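Local coordinates for protein tRNA dimethylallyltransferase (Staphylococcus epidermidis ATCC 12228, PDB 3D3Q) that probably transfers a dimethylallyl group from dimethylallyl diphosphate to the adenine at position 37 of tRNAs that read codons beginning with uridine, at residues 155-160 / 182-187; 63-68 / 86-91. All coordinates share one frame; numbering follows the deposited sequence.

Interaction 1: residues 155-160 / 182-187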
ATOM      1  N   LYS A 155      13.589  14.533 -22.400  1.00 45.57           N
ATOM      2  CA  LYS A 155      13.739  15.967 -22.568  1.00 46.03           C
ATOM      3  C   LYS A 155      12.662  16.709 -21.782  1.00 46.09           C
ATOM      4  O   LYS A 155      12.936  17.717 -21.126  1.00 45.24           O
ATOM      5  CB  LYS A 155      13.660  16.318 -24.053  1.00 46.65           C
ATOM      6  CG  LYS A 155      14.278  17.655 -24.423  1.00 49.84           C
ATOM      7  CD  LYS A 155      15.795  17.682 -24.198  1.00 52.98           C
ATOM      8  CE  LYS A 155      16.554  16.789 -25.186  1.00 55.25           C
ATOM      9  NZ  LYS A 155      18.026  17.052 -25.137  1.00 54.84           N
ATOM     10  N   GLU A 156      11.439  16.197 -21.832  1.00 47.07           N
ATOM     11  CA  GLU A 156      10.335  16.825 -21.122  1.00 47.44           C
ATOM     12  C   GLU A 156      10.583  16.927 -19.614  1.00 46.57           C
ATOM     13  O   GLU A 156      10.290  17.960 -19.013  1.00 46.78           O
ATOM     14  CB  GLU A 156       9.040  16.060 -21.393  1.00 48.84           C
ATOM     15  CG  GLU A 156       7.848  16.647 -20.672  1.00 52.49           C
ATOM     16  CD  GLU A 156       6.564  16.420 -21.438  1.00 54.35           C
ATOM     17  OE1 GLU A 156       6.543  16.742 -22.642  1.00 58.09           O
ATOM     18  OE2 GLU A 156       5.576  15.952 -20.844  1.00 54.82           O
ATOM     19  N   SER A 157      11.123  15.869 -19.011  1.00 44.68           N
ATOM     20  CA  SER A 157      11.399  15.875 -17.574  1.00 44.35           C
ATOM     21  C   SER A 157      12.511  16.849 -17.188  1.00 45.30           C
ATOM     22  O   SER A 157      12.307  17.743 -16.360  1.00 44.77           O
ATOM     23  CB  SER A 157      11.774  14.473 -17.078  1.00 43.50           C
ATOM     24  OG  SER A 157      10.642  13.777 -16.545  1.00 41.65           O
ATOM     25  N   ALA A 158      13.692  16.678 -17.780  1.00 46.08           N
ATOM     26  CA  ALA A 158      14.823  17.552 -17.472  1.00 46.61           C
ATOM     27  C   ALA A 158      14.482  19.002 -17.798  1.00 46.98           C
ATOM     28  O   ALA A 158      15.107  19.927 -17.283  1.00 47.03           O
ATOM     29  CB  ALA A 158      16.057  17.111 -18.252  1.00 46.19           C
ATOM     30  N   LYS A 159      13.490  19.196 -18.658  1.00 47.17           N
ATOM     31  CA  LYS A 159      13.080  20.539 -19.021  1.00 47.95           C
ATOM     32  C   LYS A 159      12.578  21.295 -17.782  1.00 48.43           C
ATOM     33  O   LYS A 159      13.172  22.283 -17.375  1.00 47.95           O
ATOM     34  CB  LYS A 159      11.987  20.498 -20.095  1.00 48.84           C
ATOM     35  CG  LYS A 159      11.565  21.865 -20.625  1.00 49.96           C
ATOM     36  CD  LYS A 159      10.322  21.769 -21.508  1.00 51.69           C
ATOM     37  CE  LYS A 159       9.816  23.151 -21.929  1.00 52.69           C
ATOM     38  NZ  LYS A 159       8.558  23.082 -22.755  1.00 52.32           N
ATOM     39  N   ASP A 160      11.508  20.828 -17.160  1.00 48.98           N
ATOM     40  CA  ASP A 160      10.988  21.526 -15.990  1.00 51.03           C
ATOM     41  C   ASP A 160      11.746  21.279 -14.665  1.00 50.71           C
ATOM     42  O   ASP A 160      11.904  22.203 -13.861  1.00 53.86           O
ATOM     43  CB  ASP A 160       9.550  21.152 -15.780  1.00 54.40           C
ATOM     44  CG  ASP A 160       9.397  19.692 -15.624  1.00 58.23           C
ATOM     45  OD1 ASP A 160       9.115  19.014 -16.647  1.00 61.10           O
ATOM     46  OD2 ASP A 160       9.603  19.220 -14.479  1.00 59.34           O
ATOM     47  N   LEU A 182       9.649   6.212 -21.191  1.00 56.02           N
ATOM     48  CA  LEU A 182       9.271   7.596 -20.858  1.00 55.30           C
ATOM     49  C   LEU A 182       8.728   7.790 -19.417  1.00 53.62           C
ATOM     50  O   LEU A 182       7.756   7.142 -19.028  1.00 54.22           O
ATOM     51  CB  LEU A 182       8.225   8.055 -21.920  1.00 55.90           C
ATOM     52  CG  LEU A 182       7.642   7.003 -22.932  1.00 53.80           C
ATOM     53  CD1 LEU A 182       6.381   7.508 -23.651  1.00 52.37           C
ATOM     54  CD2 LEU A 182       8.714   6.670 -23.965  1.00 53.33           C
ATOM     55  N   LEU A 183       9.351   8.674 -18.634  1.00 50.52           N
ATOM     56  CA  LEU A 183       8.905   8.933 -17.251  1.00 48.28           C
ATOM     57  C   LEU A 183       7.911  10.084 -17.132  1.00 45.90           C
ATOM     58  O   LEU A 183       6.920  10.018 -16.403  1.00 44.30           O
ATOM     59  CB  LEU A 183      10.089   9.243 -16.336  1.00 49.28           C
ATOM     60  CG  LEU A 183       9.744   9.785 -14.917  1.00 51.03           C
ATOM     61  CD1 LEU A 183       9.554  11.302 -14.951  1.00 54.22           C
ATOM     62  CD2 LEU A 183       8.500   9.101 -14.361  1.00 49.85           C
ATOM     63  N   SER A 184       8.219  11.155 -17.834  1.00 44.43           N
ATOM     64  CA  SER A 184       7.372  12.315 -17.855  1.00 43.48           C
ATOM     65  C   SER A 184       6.040  11.923 -18.490  1.00 44.32           C
ATOM     66  O   SER A 184       5.063  12.664 -18.390  1.00 44.55           O
ATOM     67  CB  SER A 184       8.044  13.391 -18.686  1.00 41.59           C
ATOM     68  OG  SER A 184       8.469  12.836 -19.913  1.00 35.42           O
ATOM     69  N   SER A 185       6.005  10.766 -19.151  1.00 44.69           N
ATOM     70  CA  SER A 185       4.782  10.285 -19.797  1.00 45.69           C
ATOM     71  C   SER A 185       3.803   9.681 -18.801  1.00 46.49           C
ATOM     72  O   SER A 185       2.588   9.858 -18.936  1.00 45.51           O
ATOM     73  CB  SER A 185       5.095   9.240 -20.873  1.00 45.78           C
ATOM     74  OG  SER A 185       5.541   9.841 -22.078  1.00 45.88           O
ATOM     75  N   ARG A 186       4.332   8.948 -17.819  1.00 48.52           N
ATOM     76  CA  ARG A 186       3.495   8.326 -16.784  1.00 50.34           C
ATOM     77  C   ARG A 186       2.878   9.504 -16.038  1.00 51.51           C
ATOM     78  O   ARG A 186       1.709   9.481 -15.655  1.00 51.82           O
ATOM     79  CB  ARG A 186       4.334   7.499 -15.795  1.00 50.06           C
ATOM     80  CG  ARG A 186       3.516   6.476 -14.982  1.00 49.75           C
ATOM     81  CD  ARG A 186       4.284   5.929 -13.783  1.00 50.42           C
ATOM     82  NE  ARG A 186       4.279   6.888 -12.671  1.00 53.87           N
ATOM     83  CZ  ARG A 186       5.008   6.781 -11.559  1.00 54.08           C
ATOM     84  NH1 ARG A 186       5.831   5.751 -11.372  1.00 56.15           N
ATOM     85  NH2 ARG A 186       4.918   7.716 -10.630  1.00 52.45           N
ATOM     86  N   LYS A 187       3.691  10.538 -15.853  1.00 51.09           N
ATOM     87  CA  LYS A 187       3.246  11.720 -15.167  1.00 51.02           C
ATOM     88  C   LYS A 187       2.042  12.266 -15.900  1.00 50.36           C
ATOM     89  O   LYS A 187       0.989  12.494 -15.307  1.00 50.70           O
ATOM     90  CB  LYS A 187       4.360  12.763 -15.122  1.00 52.56           C
ATOM     91  CG  LYS A 187       4.011  13.981 -14.292  1.00 56.27           C
ATOM     92  CD  LYS A 187       5.143  15.004 -14.251  1.00 58.60           C
ATOM     93  CE  LYS A 187       4.693  16.291 -13.548  1.00 59.82           C
ATOM     94  NZ  LYS A 187       3.368  16.771 -14.076  1.00 61.02           N
TER

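Interaction 2: residues 63-68 / 86-91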
ATOM      1  N   PRO A  63     -16.558   5.738  11.408  1.00 40.13           N
ATOM      2  CA  PRO A  63     -17.189   4.684  10.606  1.00 40.32           C
ATOM      3  C   PRO A  63     -16.300   4.110   9.496  1.00 39.75           C
ATOM      4  O   PRO A  63     -15.709   4.862   8.724  1.00 39.18           O
ATOM      5  CB  PRO A  63     -18.434   5.381  10.050  1.00 40.21           C
ATOM      6  CG  PRO A  63     -17.999   6.808   9.937  1.00 39.66           C
ATOM      7  CD  PRO A  63     -17.264   7.019  11.237  1.00 40.22           C
ATOM      8  N   HIS A  64     -16.206   2.781   9.425  1.00 39.80           N
ATOM      9  CA  HIS A  64     -15.395   2.120   8.402  1.00 40.76           C
ATOM     10  C   HIS A  64     -16.250   1.318   7.390  1.00 42.95           C
ATOM     11  O   HIS A  64     -17.253   0.699   7.750  1.00 41.97           O
ATOM     12  CB  HIS A  64     -14.347   1.192   9.047  1.00 37.92           C
ATOM     13  CG  HIS A  64     -13.277   1.907   9.815  1.00 36.17           C
ATOM     14  ND1 HIS A  64     -12.018   1.378   9.999  1.00 36.89           N
ATOM     15  CD2 HIS A  64     -13.278   3.093  10.472  1.00 35.64           C
ATOM     16  CE1 HIS A  64     -11.290   2.202  10.731  1.00 35.10           C
ATOM     17  NE2 HIS A  64     -12.032   3.252  11.030  1.00 33.58           N
ATOM     18  N   TYR A  65     -15.844   1.347   6.119  1.00 44.46           N
ATOM     19  CA  TYR A  65     -16.554   0.633   5.067  1.00 46.92           C
ATOM     20  C   TYR A  65     -15.653  -0.404   4.432  1.00 48.79           C
ATOM     21  O   TYR A  65     -14.431  -0.363   4.612  1.00 48.51           O
ATOM     22  CB  TYR A  65     -17.043   1.595   3.985  1.00 46.24           C
ATOM     23  CG  TYR A  65     -17.862   2.733   4.530  1.00 46.04           C
ATOM     24  CD1 TYR A  65     -17.292   3.983   4.738  1.00 45.12           C
ATOM     25  CD2 TYR A  65     -19.211   2.556   4.863  1.00 46.83           C
ATOM     26  CE1 TYR A  65     -18.043   5.035   5.263  1.00 45.27           C
ATOM     27  CE2 TYR A  65     -19.973   3.599   5.394  1.00 44.91           C
ATOM     28  CZ  TYR A  65     -19.387   4.834   5.586  1.00 44.46           C
ATOM     29  OH  TYR A  65     -20.145   5.871   6.066  1.00 42.99           O
HETATM   30  N   MSE A  66     -16.259  -1.329   3.688  1.00 50.14           N
HETATM   31  CA  MSE A  66     -15.511  -2.389   3.023  1.00 52.49           C
HETATM   32  C   MSE A  66     -14.934  -3.425   3.996  1.00 51.53           C
HETATM   33  O   MSE A  66     -13.928  -4.069   3.692  1.00 50.60           O
HETATM   34  CB  MSE A  66     -14.371  -1.776   2.214  1.00 57.56           C
HETATM   35  CG  MSE A  66     -14.823  -0.864   1.079  1.00 65.45           C
HETATM   36 SE   MSE A  66     -15.693  -1.810  -0.389  1.00 71.33          SE
HETATM   37  CE  MSE A  66     -14.137  -2.786  -1.034  1.00 69.78           C
ATOM     38  N   ILE A  67     -15.557  -3.577   5.165  1.00 50.85           N
ATOM     39  CA  ILE A  67     -15.096  -4.539   6.174  1.00 49.39           C
ATOM     40  C   ILE A  67     -16.240  -5.476   6.582  1.00 48.87           C
ATOM     41  O   ILE A  67     -17.280  -5.019   7.055  1.00 49.58           O
ATOM     42  CB  ILE A  67     -14.534  -3.808   7.427  1.00 48.43           C
ATOM     43  CG1 ILE A  67     -13.408  -2.863   7.009  1.00 47.01           C
ATOM     44  CG2 ILE A  67     -14.008  -4.820   8.438  1.00 47.68           C
ATOM     45  CD1 ILE A  67     -12.907  -2.001   8.100  1.00 46.08           C
ATOM     46  N   ASP A  68     -16.041  -6.781   6.388  1.00 47.81           N
ATOM     47  CA  ASP A  68     -17.058  -7.788   6.702  1.00 47.06           C
ATOM     48  C   ASP A  68     -18.304  -7.566   5.853  1.00 46.44           C
ATOM     49  O   ASP A  68     -19.426  -7.537   6.371  1.00 46.29           O
ATOM     50  CB  ASP A  68     -17.465  -7.737   8.177  1.00 48.04           C
ATOM     51  CG  ASP A  68     -16.371  -8.218   9.105  1.00 49.01           C
ATOM     52  OD1 ASP A  68     -15.798  -9.299   8.844  1.00 51.42           O
ATOM     53  OD2 ASP A  68     -16.095  -7.529  10.107  1.00 48.86           O
ATOM     54  N   GLU A  86     -15.986   3.912  -5.249  1.00 40.01           N
ATOM     55  CA  GLU A  86     -16.412   5.152  -5.910  1.00 40.70           C
ATOM     56  C   GLU A  86     -17.744   5.640  -5.373  1.00 39.19           C
ATOM     57  O   GLU A  86     -17.951   6.839  -5.225  1.00 37.95           O
ATOM     58  CB  GLU A  86     -16.533   4.971  -7.434  1.00 43.09           C
ATOM     59  CG  GLU A  86     -15.245   4.575  -8.147  1.00 48.93           C
ATOM     60  CD  GLU A  86     -15.387   4.493  -9.668  1.00 52.55           C
ATOM     61  OE1 GLU A  86     -15.505   5.557 -10.317  1.00 56.38           O
ATOM     62  OE2 GLU A  86     -15.390   3.364 -10.222  1.00 54.39           O
ATOM     63  N   LYS A  87     -18.651   4.718  -5.083  1.00 38.58           N
ATOM     64  CA  LYS A  87     -19.946   5.116  -4.565  1.00 38.74           C
ATOM     65  C   LYS A  87     -19.780   5.718  -3.170  1.00 37.94           C
ATOM     66  O   LYS A  87     -20.300   6.796  -2.900  1.00 37.92           O
ATOM     67  CB  LYS A  87     -20.900   3.915  -4.535  1.00 40.10           C
ATOM     68  CG  LYS A  87     -21.191   3.318  -5.915  1.00 40.60           C
ATOM     69  CD  LYS A  87     -21.897   1.965  -5.806  1.00 42.69           C
ATOM     70  CE  LYS A  87     -22.110   1.309  -7.184  1.00 42.87           C
ATOM     71  NZ  LYS A  87     -22.574  -0.122  -7.111  1.00 39.82           N
ATOM     72  N   TYR A  88     -19.038   5.036  -2.299  1.00 36.95           N
ATOM     73  CA  TYR A  88     -18.807   5.524  -0.942  1.00 37.15           C
ATOM     74  C   TYR A  88     -18.069   6.871  -0.934  1.00 37.80           C
ATOM     75  O   TYR A  88     -18.388   7.774  -0.159  1.00 37.94           O
ATOM     76  CB  TYR A  88     -18.011   4.499  -0.116  1.00 37.25           C
ATOM     77  CG  TYR A  88     -18.788   3.271   0.344  1.00 39.23           C
ATOM     78  CD1 TYR A  88     -18.463   1.993  -0.138  1.00 41.10           C
ATOM     79  CD2 TYR A  88     -19.804   3.370   1.306  1.00 38.28           C
ATOM     80  CE1 TYR A  88     -19.118   0.847   0.328  1.00 41.52           C
ATOM     81  CE2 TYR A  88     -20.468   2.225   1.782  1.00 38.86           C
ATOM     82  CZ  TYR A  88     -20.117   0.971   1.287  1.00 41.28           C
ATOM     83  OH  TYR A  88     -20.753  -0.166   1.738  1.00 40.69           O
ATOM     84  N   ILE A  89     -17.081   7.017  -1.799  1.00 37.05           N
ATOM     85  CA  ILE A  89     -16.348   8.264  -1.855  1.00 36.98           C
ATOM     86  C   ILE A  89     -17.286   9.433  -2.200  1.00 37.79           C
ATOM     87  O   ILE A  89     -17.064  10.555  -1.743  1.00 37.75           O
ATOM     88  CB  ILE A  89     -15.192   8.183  -2.888  1.00 35.57           C
ATOM     89  CG1 ILE A  89     -14.172   7.130  -2.431  1.00 33.73           C
ATOM     90  CG2 ILE A  89     -14.541   9.542  -3.051  1.00 33.51           C
ATOM     91  CD1 ILE A  89     -13.055   6.862  -3.422  1.00 30.08           C
ATOM     92  N   LYS A  90     -18.322   9.187  -3.004  1.00 38.00           N
ATOM     93  CA  LYS A  90     -19.272  10.251  -3.363  1.00 38.01           C
ATOM     94  C   LYS A  90     -20.246  10.487  -2.215  1.00 38.13           C
ATOM     95  O   LYS A  90     -20.505  11.627  -1.836  1.00 37.33           O
ATOM     96  CB  LYS A  90     -20.066   9.896  -4.634  1.00 39.66           C
ATOM     97  CG  LYS A  90     -19.470  10.405  -5.966  1.00 40.93           C
ATOM     98  CD  LYS A  90     -20.345  10.054  -7.211  1.00 41.15           C
ATOM     99  CE  LYS A  90     -20.395   8.531  -7.499  1.00 42.47           C
ATOM    100  NZ  LYS A  90     -21.261   8.097  -8.643  1.00 39.46           N
ATOM    101  N   ASP A  91     -20.787   9.409  -1.664  1.00 37.73           N
ATOM    102  CA  ASP A  91     -21.725   9.537  -0.568  1.00 38.39           C
ATOM    103  C   ASP A  91     -21.073  10.315   0.569  1.00 38.89           C
ATOM    104  O   ASP A  91     -21.676  11.222   1.123  1.00 39.41           O
ATOM    105  CB  ASP A  91     -22.152   8.155  -0.085  1.00 39.76           C
ATOM    106  CG  ASP A  91     -23.248   8.220   0.944  1.00 40.54           C
ATOM    107  OD1 ASP A  91     -24.368   8.638   0.581  1.00 41.54           O
ATOM    108  OD2 ASP A  91     -22.990   7.857   2.108  1.00 39.83           O
TER

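Interaction 1: residues 155-160 / 182-187
E156 and S157, in the first turn of helix 155-160, meet S184 of the segment 182-187. Start at E156 CB: it lies against the hydroxyl of S184, 3.6 Å from OG. The next carbon, CG, swings anti to the backbone N (chi1 179°), which brings it alongside the serine's own methylene, with E156 CG 3.8 Å from S184 CB. From there the chain runs on extended past S184, and its carboxylate oxygen OE2 comes no closer than 4.1 Å to S184 O. That oxygen makes a long, weak ion pair with K188, one turn further along the second helix.

S157 comes at S184 CB from a different direction, roughly at right angles to E156, its OG lying near S184 CB and near the CD1 branch of L183. The polar end of S184 is used on D154, whose OD1 bonds S184 OG while its OD2 takes the N-H of S157. One carboxylate thus bridges the two segments. The serines allow a close approach, with S157 CA 5.4 Å from S184 CA. L183 also packs on A172 and Y175 of helix 166-179. The arrangement is a close helix-to-helix approach through a pair of serines, within the mainly helical, strand-free run between strands 98-102 and 197-204.

Interaction 2: residues 63-68 / 86-91
Y65 OH is hydrogen-bonded to the carboxylate oxygen OE1 of E34 on the neighbouring strand 33-37, so the ring that Y88 covers is tied down at its far end. Y65 sends its side chain toward helix 78-94, and Y88 reaches back from the helix to meet it. The two rings form an offset stack, centroids 4.6 Å apart, with the planes tilted by 29°. The overlap is therefore uneven. It is the base of Y65, not its hydroxyl end, that sits over Y88: the methylene carbon CB lies 4.0 Å from the centroid of the Y88 ring and only 6° off its normal, a CH-pi contact over the face. Seen from the other ring, Y88 CD2 hangs 3.7 Å above the Y65 plane, displaced toward the rim. In both tyrosines CG is anti to the carbonyl carbon (chi1 -54° for Y65), and this turns each ring to the other.

The selenomethionine M66 touches the same ring obliquely, its SE 4.4 Å from Y88 CE1. M66 also packs on I36 of strand 33-37, on F76, and on F81 and R84 of the helix, while Y65 touches I92 one turn beyond Y88. The contact lays the outermost strand 64-65 against the helix of a beta-alpha-beta crossover, which leads on to strand 98-102 in the parallel sheet of this P-loop NTPase relative.

Interaction 2 comes first along the chain and closes before interaction 1 opens. Their centres lie about 35 Å apart, with nearest atoms about 18 Å from each other, and they do not touch. The 63-68 / 86-91 pair belongs to the alpha/beta core, at the edge of the parallel sheet marked by strand 64-65. The 155-160 / 182-187 pair joins two helices of the run between strands 98-102 and 197-204, where the chain leaves the sheet before returning to it. Although all four segments belong to the IPP transferase family region, the contacts lie in different parts of the enzyme: the P-loop-type alpha/beta core and the mainly helical run. They share no helix or strand.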